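PDB 4RU0: putative branched-chain amino acid ABC transporter, periplasmic branched-chain amino acid-binding protein from Pseudomonas protegens Pf-5, which probably binds branched-chain amino acids or related small solutes in the periplasm and delivers them to an ABC transporter for uptake. Local coordinates for residues Phe157-Ser162 against Ala416-Leu421; Asp176-Lys181 against Tyr207-Ile212; Gln226-Arg231 against Ala255-Pro260. All blocks are in the same frame, centred on the assembly; numbering follows the deposited sequence.

Interaction 1 (Phe157-Ser162 against Ala416-Leu421)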
loop_
_atom_site.group_PDB
_atom_site.type_symbol
_atom_site.label_atom_id
_atom_site.label_comp_id
_atom_site.label_asym_id
_atom_site.label_seq_id
_atom_site.Cartn_x
_atom_site.Cartn_y
_atom_site.Cartn_z
ATOM N N PHE A 157 -4.229 -1.879 7.099
ATOM C CA PHE A 157 -4.161 -0.955 8.224
ATOM C C PHE A 157 -4.161 -1.672 9.574
ATOM O O PHE A 157 -3.615 -1.157 10.553
ATOM C CB PHE A 157 -5.316 0.040 8.149
ATOM C CG PHE A 157 -5.259 0.932 6.943
ATOM C CD1 PHE A 157 -4.089 1.609 6.619
ATOM C CD2 PHE A 157 -6.366 1.076 6.114
ATOM C CE1 PHE A 157 -4.030 2.431 5.498
ATOM C CE2 PHE A 157 -6.313 1.892 4.989
ATOM C CZ PHE A 157 -5.143 2.572 4.683
ATOM N N TYR A 158 -4.750 -2.863 9.634
ATOM C CA TYR A 158 -4.698 -3.643 10.870
ATOM C C TYR A 158 -3.262 -4.064 11.157
ATOM O O TYR A 158 -2.760 -3.861 12.261
ATOM C CB TYR A 158 -5.607 -4.873 10.801
ATOM C CG TYR A 158 -7.052 -4.590 11.141
ATOM C CD1 TYR A 158 -7.608 -3.337 10.919
ATOM C CD2 TYR A 158 -7.865 -5.577 11.688
ATOM C CE1 TYR A 158 -8.935 -3.078 11.224
ATOM C CE2 TYR A 158 -9.193 -5.326 11.999
ATOM C CZ TYR A 158 -9.721 -4.072 11.767
ATOM O OH TYR A 158 -11.039 -3.802 12.070
ATOM N N SER A 159 -2.600 -4.645 10.160
ATOM C CA SER A 159 -1.198 -5.025 10.306
ATOM C C SER A 159 -0.312 -3.812 10.564
ATOM O O SER A 159 0.653 -3.898 11.312
ATOM C CB SER A 159 -0.705 -5.762 9.061
ATOM O OG SER A 159 -1.394 -6.981 8.881
ATOM N N GLU A 160 -0.642 -2.690 9.930
ATOM C CA GLU A 160 0.146 -1.474 10.085
ATOM C C GLU A 160 0.166 -1.044 11.545
ATOM O O GLU A 160 1.210 -0.654 12.069
ATOM C CB GLU A 160 -0.394 -0.341 9.219
ATOM C CG GLU A 160 0.545 0.857 9.163
ATOM C CD GLU A 160 -0.106 2.086 8.556
ATOM O OE1 GLU A 160 -1.351 2.206 8.627
ATOM O OE2 GLU A 160 0.629 2.936 8.012
ATOM N N ALA A 161 -0.989 -1.134 12.197
ATOM C CA ALA A 161 -1.092 -0.826 13.616
ATOM C C ALA A 161 -0.119 -1.686 14.404
ATOM O O ALA A 161 0.634 -1.176 15.233
ATOM C CB ALA A 161 -2.515 -1.038 14.110
ATOM N N SER A 162 -0.121 -2.986 14.125
ATOM C CA SER A 162 0.774 -3.905 14.821
ATOM C C SER A 162 2.247 -3.548 14.612
ATOM O O SER A 162 3.004 -3.496 15.572
ATOM C CB SER A 162 0.520 -5.341 14.376
ATOM O OG SER A 162 1.281 -6.250 15.156
ATOM N N ALA A 416 4.452 -7.449 11.517
ATOM C CA ALA A 416 3.271 -7.333 12.373
ATOM C C ALA A 416 2.959 -8.652 13.059
ATOM O O ALA A 416 3.331 -9.718 12.568
ATOM C CB ALA A 416 2.069 -6.887 11.565
ATOM N N ASP A 417 2.267 -8.577 14.190
ATOM C CA ASP A 417 1.777 -9.775 14.858
ATOM C C ASP A 417 0.409 -10.132 14.289
ATOM O O ASP A 417 -0.626 -9.901 14.921
ATOM C CB ASP A 417 1.697 -9.566 16.368
ATOM C CG ASP A 417 1.543 -10.870 17.130
ATOM O OD1 ASP A 417 1.404 -11.935 16.486
ATOM O OD2 ASP A 417 1.549 -10.830 18.378
ATOM N N ARG A 418 0.411 -10.685 13.083
ATOM C CA ARG A 418 -0.832 -10.929 12.371
ATOM C C ARG A 418 -1.667 -12.023 13.033
ATOM O O ARG A 418 -2.894 -12.007 12.948
ATOM C CB ARG A 418 -0.535 -11.282 10.918
ATOM C CG ARG A 418 0.039 -10.118 10.130
ATOM C CD ARG A 418 0.934 -10.598 9.012
ATOM N NE ARG A 418 0.197 -11.408 8.061
ATOM C CZ ARG A 418 0.758 -12.208 7.163
ATOM N NH1 ARG A 418 2.080 -12.318 7.091
ATOM N NH2 ARG A 418 -0.012 -12.905 6.342
ATOM N N ALA A 419 -1.003 -12.962 13.699
ATOM C CA ALA A 419 -1.704 -14.016 14.427
ATOM C C ALA A 419 -2.551 -13.407 15.540
ATOM O O ALA A 419 -3.691 -13.819 15.769
ATOM C CB ALA A 419 -0.719 -15.022 14.996
ATOM N N LEU A 420 -1.988 -12.415 16.219
ATOM C CA LEU A 420 -2.676 -11.739 17.306
ATOM C C LEU A 420 -3.934 -11.007 16.830
ATOM O O LEU A 420 -4.951 -10.987 17.524
ATOM C CB LEU A 420 -1.721 -10.760 17.987
ATOM C CG LEU A 420 -2.271 -9.907 19.125
ATOM C CD1 LEU A 420 -2.849 -10.795 20.212
ATOM C CD2 LEU A 420 -1.166 -9.022 19.678
ATOM N N LEU A 421 -3.859 -10.413 15.641
ATOM C CA LEU A 421 -4.965 -9.625 15.093
ATOM C C LEU A 421 -6.017 -10.455 14.362
ATOM O O LEU A 421 -7.133 -9.986 14.134
ATOM C CB LEU A 421 -4.433 -8.571 14.127
ATOM C CG LEU A 421 -3.441 -7.553 14.661
ATOM C CD1 LEU A 421 -2.839 -6.783 13.495
ATOM C CD2 LEU A 421 -4.130 -6.615 15.634
#

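Interaction 2 (Asp176-Lys181 against Tyr207-Ile212)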
loop_
_atom_site.group_PDB
_atom_site.type_symbol
_atom_site.label_atom_id
_atom_site.label_comp_id
_atom_site.label_asym_id
_atom_site.label_seq_id
_atom_site.Cartn_x
_atom_site.Cartn_y
_atom_site.Cartn_z
ATOM N N ASP A 176 7.699 -5.087 27.300
ATOM C CA ASP A 176 7.489 -4.810 28.720
ATOM C C ASP A 176 7.452 -3.314 28.989
ATOM O O ASP A 176 6.714 -2.846 29.856
ATOM C CB ASP A 176 8.591 -5.455 29.563
ATOM C CG ASP A 176 8.567 -6.965 29.492
ATOM O OD1 ASP A 176 7.462 -7.532 29.363
ATOM O OD2 ASP A 176 9.651 -7.583 29.565
ATOM N N ARG A 177 8.259 -2.575 28.234
ATOM C CA ARG A 177 8.382 -1.129 28.385
ATOM C C ARG A 177 7.178 -0.339 27.864
ATOM O O ARG A 177 7.107 0.864 28.068
ATOM C CB ARG A 177 9.641 -0.650 27.669
ATOM C CG ARG A 177 10.901 -1.350 28.123
ATOM C CD ARG A 177 11.335 -0.855 29.489
ATOM N NE ARG A 177 12.274 -1.782 30.113
ATOM C CZ ARG A 177 11.902 -2.820 30.858
ATOM N NH1 ARG A 177 10.610 -3.058 31.073
ATOM N NH2 ARG A 177 12.816 -3.621 31.390
ATOM N N LEU A 178 6.249 -1.000 27.176
ATOM C CA LEU A 178 5.069 -0.307 26.658
ATOM C C LEU A 178 4.103 0.027 27.788
ATOM O O LEU A 178 3.392 1.036 27.735
ATOM C CB LEU A 178 4.361 -1.142 25.590
ATOM C CG LEU A 178 5.099 -1.332 24.266
ATOM C CD1 LEU A 178 4.297 -2.229 23.350
ATOM C CD2 LEU A 178 5.387 0.005 23.600
ATOM N N LYS A 179 4.072 -0.834 28.801
ATOM C CA LYS A 179 3.305 -0.555 30.006
ATOM C C LYS A 179 3.765 0.781 30.573
ATOM O O LYS A 179 4.957 0.989 30.792
ATOM C CB LYS A 179 3.485 -1.673 31.037
ATOM C CG LYS A 179 2.393 -1.724 32.086
ATOM C CD LYS A 179 2.509 -2.959 32.962
ATOM C CE LYS A 179 1.307 -3.085 33.886
ATOM N NZ LYS A 179 1.109 -1.854 34.700
ATOM N N GLY A 180 2.828 1.697 30.781
ATOM C CA GLY A 180 3.183 3.010 31.292
ATOM C C GLY A 180 3.517 4.047 30.227
ATOM O O GLY A 180 3.937 5.164 30.546
ATOM N N LYS A 181 3.340 3.685 28.960
ATOM C CA LYS A 181 3.586 4.611 27.865
ATOM C C LYS A 181 2.277 5.145 27.306
ATOM O O LYS A 181 1.232 4.510 27.438
ATOM C CB LYS A 181 4.391 3.929 26.759
ATOM C CG LYS A 181 5.804 3.576 27.168
ATOM C CD LYS A 181 6.635 4.823 27.396
ATOM C CE LYS A 181 7.837 4.538 28.296
ATOM N NZ LYS A 181 8.755 3.525 27.716
ATOM N N TYR A 207 -0.647 -4.978 25.856
ATOM C CA TYR A 207 0.641 -4.453 26.292
ATOM C C TYR A 207 0.521 -3.314 27.300
ATOM O O TYR A 207 1.514 -2.896 27.899
ATOM C CB TYR A 207 1.452 -4.009 25.075
ATOM C CG TYR A 207 1.801 -5.164 24.166
ATOM C CD1 TYR A 207 2.599 -6.207 24.620
ATOM C CD2 TYR A 207 1.320 -5.224 22.863
ATOM C CE1 TYR A 207 2.916 -7.272 23.801
ATOM C CE2 TYR A 207 1.634 -6.286 22.034
ATOM C CZ TYR A 207 2.433 -7.306 22.509
ATOM O OH TYR A 207 2.747 -8.365 21.692
ATOM N N GLY A 208 -0.696 -2.818 27.491
ATOM C CA GLY A 208 -0.965 -1.884 28.567
ATOM C C GLY A 208 -0.517 -0.446 28.373
ATOM O O GLY A 208 -0.366 0.284 29.351
ATOM N N PHE A 209 -0.300 -0.022 27.131
ATOM C CA PHE A 209 -0.017 1.391 26.897
ATOM C C PHE A 209 -1.338 2.160 26.817
ATOM O O PHE A 209 -2.368 1.609 26.460
ATOM C CB PHE A 209 0.828 1.604 25.629
ATOM C CG PHE A 209 0.164 1.153 24.356
ATOM C CD1 PHE A 209 -0.715 1.986 23.674
ATOM C CD2 PHE A 209 0.450 -0.092 23.818
ATOM C CE1 PHE A 209 -1.320 1.569 22.501
ATOM C CE2 PHE A 209 -0.153 -0.514 22.640
ATOM C CZ PHE A 209 -1.038 0.317 21.983
ATOM N N GLU A 210 -1.306 3.436 27.163
ATOM C CA GLU A 210 -2.500 4.257 27.082
ATOM C C GLU A 210 -2.832 4.543 25.617
ATOM O O GLU A 210 -2.027 5.100 24.878
ATOM C CB GLU A 210 -2.316 5.556 27.867
ATOM C CG GLU A 210 -3.605 6.313 28.110
ATOM C CD GLU A 210 -3.409 7.525 29.001
ATOM O OE1 GLU A 210 -2.557 7.468 29.918
ATOM O OE2 GLU A 210 -4.113 8.535 28.788
ATOM N N ASN A 211 -4.025 4.138 25.203
ATOM C CA ASN A 211 -4.476 4.288 23.821
ATOM C C ASN A 211 -5.306 5.558 23.631
ATOM O O ASN A 211 -6.499 5.579 23.909
ATOM C CB ASN A 211 -5.286 3.055 23.413
ATOM C CG ASN A 211 -5.875 3.165 22.021
ATOM O OD1 ASN A 211 -5.362 3.890 21.162
ATOM N ND2 ASN A 211 -6.957 2.433 21.788
ATOM N N ILE A 212 -4.661 6.621 23.168
ATOM C CA ILE A 212 -5.332 7.901 22.984
ATOM C C ILE A 212 -5.746 8.074 21.523
ATOM O O ILE A 212 -4.904 8.075 20.628
ATOM C CB ILE A 212 -4.423 9.078 23.413
ATOM C CG1 ILE A 212 -3.996 8.921 24.876
ATOM C CG2 ILE A 212 -5.122 10.417 23.199
ATOM C CD1 ILE A 212 -3.009 9.971 25.335
HETATM O O HOH W 1 3.758 -3.911 28.014
#

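Interaction 3 (Gln226-Arg231 against Ala255-Pro260)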
loop_
_atom_site.group_PDB
_atom_site.type_symbol
_atom_site.label_atom_id
_atom_site.label_comp_id
_atom_site.label_asym_id
_atom_site.label_seq_id
_atom_site.Cartn_x
_atom_site.Cartn_y
_atom_site.Cartn_z
ATOM N N GLN A 226 -6.655 19.624 18.949
ATOM C CA GLN A 226 -5.969 18.343 18.948
ATOM C C GLN A 226 -4.562 18.449 19.542
ATOM O O GLN A 226 -4.200 17.692 20.452
ATOM C CB GLN A 226 -5.900 17.778 17.523
ATOM C CG GLN A 226 -7.236 17.276 16.966
ATOM C CD GLN A 226 -8.140 18.387 16.461
ATOM O OE1 GLN A 226 -7.822 19.575 16.572
ATOM N NE2 GLN A 226 -9.274 18.003 15.893
ATOM N N TRP A 227 -3.773 19.398 19.052
ATOM C CA TRP A 227 -2.387 19.500 19.503
ATOM C C TRP A 227 -2.268 20.186 20.863
ATOM O O TRP A 227 -1.249 20.054 21.538
ATOM C CB TRP A 227 -1.544 20.210 18.445
ATOM C CG TRP A 227 -1.315 19.296 17.289
ATOM C CD1 TRP A 227 -2.001 19.271 16.104
ATOM C CD2 TRP A 227 -0.379 18.218 17.234
ATOM N NE1 TRP A 227 -1.528 18.259 15.305
ATOM C CE2 TRP A 227 -0.532 17.595 15.975
ATOM C CE3 TRP A 227 0.583 17.723 18.121
ATOM C CZ2 TRP A 227 0.242 16.504 15.584
ATOM C CZ3 TRP A 227 1.350 16.638 17.732
ATOM C CH2 TRP A 227 1.176 16.041 16.472
ATOM N N ARG A 228 -3.317 20.893 21.274
ATOM C CA ARG A 228 -3.404 21.399 22.642
ATOM C C ARG A 228 -3.604 20.216 23.583
ATOM O O ARG A 228 -3.017 20.145 24.657
ATOM C CB ARG A 228 -4.547 22.413 22.777
ATOM C CG ARG A 228 -4.823 22.875 24.182
ATOM C CD ARG A 228 -5.815 24.042 24.199
ATOM N NE ARG A 228 -7.170 23.623 23.839
ATOM C CZ ARG A 228 -7.788 23.932 22.700
ATOM N NH1 ARG A 228 -7.185 24.681 21.782
ATOM N NH2 ARG A 228 -9.026 23.500 22.484
ATOM N N GLN A 229 -4.432 19.272 23.158
ATOM C CA GLN A 229 -4.644 18.062 23.929
ATOM C C GLN A 229 -3.350 17.252 24.034
ATOM O O GLN A 229 -2.999 16.758 25.107
ATOM C CB GLN A 229 -5.742 17.215 23.303
ATOM C CG GLN A 229 -5.937 15.873 23.984
ATOM C CD GLN A 229 -7.074 15.081 23.374
ATOM O OE1 GLN A 229 -7.908 15.631 22.657
ATOM N NE2 GLN A 229 -7.104 13.779 23.643
ATOM N N ILE A 230 -2.643 17.134 22.915
ATOM C CA ILE A 230 -1.413 16.359 22.857
ATOM C C ILE A 230 -0.320 16.980 23.724
ATOM O O ILE A 230 0.428 16.261 24.387
ATOM C CB ILE A 230 -0.930 16.214 21.398
ATOM C CG1 ILE A 230 -1.813 15.203 20.662
ATOM C CG2 ILE A 230 0.530 15.788 21.337
ATOM C CD1 ILE A 230 -1.677 15.241 19.150
ATOM N N ARG A 231 -0.235 18.308 23.750
ATOM C CA ARG A 231 0.743 18.947 24.626
ATOM C C ARG A 231 0.382 18.723 26.098
ATOM O O ARG A 231 1.272 18.498 26.923
ATOM C CB ARG A 231 0.869 20.443 24.330
ATOM C CG ARG A 231 2.060 21.092 25.041
ATOM C CD ARG A 231 2.151 22.579 24.740
ATOM N NE ARG A 231 3.119 23.276 25.584
ATOM C CZ ARG A 231 4.405 23.432 25.284
ATOM N NH1 ARG A 231 4.894 22.926 24.160
ATOM N NH2 ARG A 231 5.210 24.093 26.110
ATOM N N ALA A 255 4.803 21.528 15.731
ATOM C CA ALA A 255 5.969 22.363 15.998
ATOM C C ALA A 255 5.555 23.626 16.743
ATOM O O ALA A 255 6.239 24.066 17.663
ATOM C CB ALA A 255 6.681 22.712 14.710
ATOM N N ARG A 256 4.418 24.191 16.349
ATOM C CA ARG A 256 3.875 25.355 17.032
ATOM C C ARG A 256 3.633 25.067 18.516
ATOM O O ARG A 256 3.948 25.892 19.375
ATOM C CB ARG A 256 2.584 25.809 16.359
ATOM C CG ARG A 256 1.785 26.820 17.174
ATOM C CD ARG A 256 0.713 27.482 16.331
ATOM N NE ARG A 256 1.241 28.607 15.570
ATOM C CZ ARG A 256 1.170 29.874 15.969
ATOM N NH1 ARG A 256 1.682 30.840 15.215
ATOM N NH2 ARG A 256 0.583 30.178 17.120
ATOM N N PHE A 257 3.088 23.891 18.814
ATOM C CA PHE A 257 2.793 23.517 20.195
ATOM C C PHE A 257 3.993 22.878 20.898
ATOM O O PHE A 257 3.898 22.472 22.046
ATOM C CB PHE A 257 1.597 22.568 20.249
ATOM C CG PHE A 257 0.264 23.270 20.281
ATOM C CD1 PHE A 257 -0.347 23.693 19.106
ATOM C CD2 PHE A 257 -0.386 23.495 21.486
ATOM C CE1 PHE A 257 -1.581 24.332 19.134
ATOM C CE2 PHE A 257 -1.621 24.135 21.522
ATOM C CZ PHE A 257 -2.216 24.553 20.343
ATOM N N GLY A 258 5.116 22.781 20.203
ATOM C CA GLY A 258 6.346 22.317 20.817
ATOM C C GLY A 258 6.472 20.815 20.971
ATOM O O GLY A 258 7.349 20.342 21.698
ATOM N N PHE A 259 5.613 20.053 20.301
ATOM C CA PHE A 259 5.739 18.601 20.362
ATOM C C PHE A 259 6.856 18.153 19.422
ATOM O O PHE A 259 6.949 18.633 18.294
ATOM C CB PHE A 259 4.425 17.907 20.011
ATOM C CG PHE A 259 4.437 16.430 20.295
ATOM C CD1 PHE A 259 4.189 15.955 21.575
ATOM C CD2 PHE A 259 4.730 15.518 19.287
ATOM C CE1 PHE A 259 4.220 14.604 21.845
ATOM C CE2 PHE A 259 4.762 14.162 19.546
ATOM C CZ PHE A 259 4.507 13.699 20.826
ATOM N N PRO A 260 7.732 17.253 19.897
ATOM C CA PRO A 260 8.905 16.851 19.105
ATOM C C PRO A 260 8.519 16.006 17.897
ATOM O O PRO A 260 7.915 14.941 18.014
ATOM C CB PRO A 260 9.761 16.055 20.103
ATOM C CG PRO A 260 8.830 15.651 21.193
ATOM C CD PRO A 260 7.736 16.674 21.251
#

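Interaction 1 (Phe157-Ser162 against Ala416-Leu421)
Ser162 and Asp417 make the one hydrogen bond between these two segments: Asp417 N donates to Ser162 OG at 2.7 Å, with a nearly straight N-H...O angle of 163°. The serine hydroxyl reaches it because OG stands anti to its own backbone N (chi1 -173°), which places it facing the amide of Asp417. Asp417 in turn is the N-cap of helix 418-435, its OD1 accepting a weak 3.4 Å bond from Leu420 N. Asp417 is thus gripped at its amide by Ser162 and, weakly, at its carboxylate by the first helical turn.

The setting is the leucine-binding protein family, in which the chain passes between lobes several times; here strand 407-415, at one margin of the mixed sheet, gives way to the C-terminal helix right beside the start of helix 157-172. The side chain of Tyr158 is about 13 Å from the bound pentaoxaheptadecane, so the junction stands back from the pocket.

Van der Waals contacts of methyl groups, largely with the helix backbone, make up the rest. Ala416 CB is 3.3 Å from Ser159 O and 3.6 Å from Ser162 CB. One turn into its helix, Leu421 sends CD1 to within 3.2 Å of Tyr158 O. The same methyl makes a looser apolar contact, Leu421 CD1 to Tyr158 CB at 4.3 Å.

Among the polar tips, Ser159 OG sits 3.7 Å from Arg418 CG yet bonds to Glu392, while the Arg418 guanidinium forms a salt bridge with Asp390.

Interaction 2 (Asp176-Lys181 against Tyr207-Ile212)
Leu178 meets both aromatic residues of the opposing segment. Its CD1 methyl lies 3.8 Å from Tyr207 CB and close to CG, at the root of the ring, and the two side chains run side by side in the same direction; the Tyr207 ring itself is stacked with Phe175. The Phe209 ring approaches Leu178 more loosely, CD2 being 4.4 Å from Leu178 CB. Nearer the backbone, Phe209 CB is 3.4 Å from Leu178 O.

Leu178 to Lys181 is a type II beta turn, closed by Lys181 N bonding to Leu178 O at 2.9 Å, with Gly180 taking the positive phi. The turn leads into strand 182-188, and helix 197-207 then returns the chain to the parallel neighbour 210-216, a beta-alpha-beta crossover whose two strands begin here. Their pairing opens with Glu210 N donating to Lys181 O at 2.8 Å.

A water joins the two backbones farther back, donating to Tyr207 O and weakly accepting from Lys179 N. The Lys181 side chain bends back toward the residue before the turn, where NZ donates to Arg177 O at 3.1 Å and forms a salt bridge with Glu172 of helix 157-172.

Interaction 3 (Gln226-Arg231 against Ala255-Pro260)
Phe257 lies against helix 224-233 and can be followed atom by atom. Its CB is 4.0 Å from Trp227 O. From CG the ring spreads along the helix backbone: CD1 meets Trp227 CB, Phe257 CD2 comes to 3.5 Å from Trp227 O, and Phe257 CE2 rests 3.5 Å from Arg228 CA and hardly farther from Arg228 CB. At the tip, Phe257 CZ is 3.9 Å from Arg228 N. Trp227 CB stands over the ring face in a CH-pi contact, while Arg231 CD comes in at the edge. An alanine here would probably leave a gap beside Trp227 CB and Arg228, since every ring contact would go.

The backbone turns away just afterwards in a Schellman motif, Gly258 adopting positive phi as helix 246-256 ends. Arg231, extended from CG to NE, brings the edge of its guanidinium to this turn, NH1 facing Phe257 O, though the modelled separation is too short to be trusted in detail. Beyond it, Phe259 returns to the helix: Ile230 CG2 sits over its face, 4.1 Å from the Phe259 ring centroid, and Phe259 CD2 touches the edge of the indole at Trp227 CZ3, 3.9 Å away, the ring planes inclined at 52°.

Trp227 continues inward to Leu186 of strand 182-188 and against Ala250 and Ala254 of helix 246-256, and Ile230 packs on Ile214 of strand 210-216, so helix 224-233 touches both its neighbouring helix and these two strands.

Followed from the N terminus, the chain enters interaction 1 at helix 157-172 and leaves it only when residues 416-421 return, closing a loop of some 250 residues. Interactions 2 and 3 both nest inside that loop, in series and without crossing. Interaction 2 closes first, bringing the end of helix 197-207 and the start of strand 210-216 back to the turn before strand 182-188; interaction 3 then joins helix 224-233 to the end of helix 246-256. The two local closures touch through Ile212 and Gln229, whereas interactions 1 and 3 have centres about 28 Å apart. The long closure sets the C-terminal helix beside helix 157-172, while the two short ones tie together strand and helix segments of the chain between.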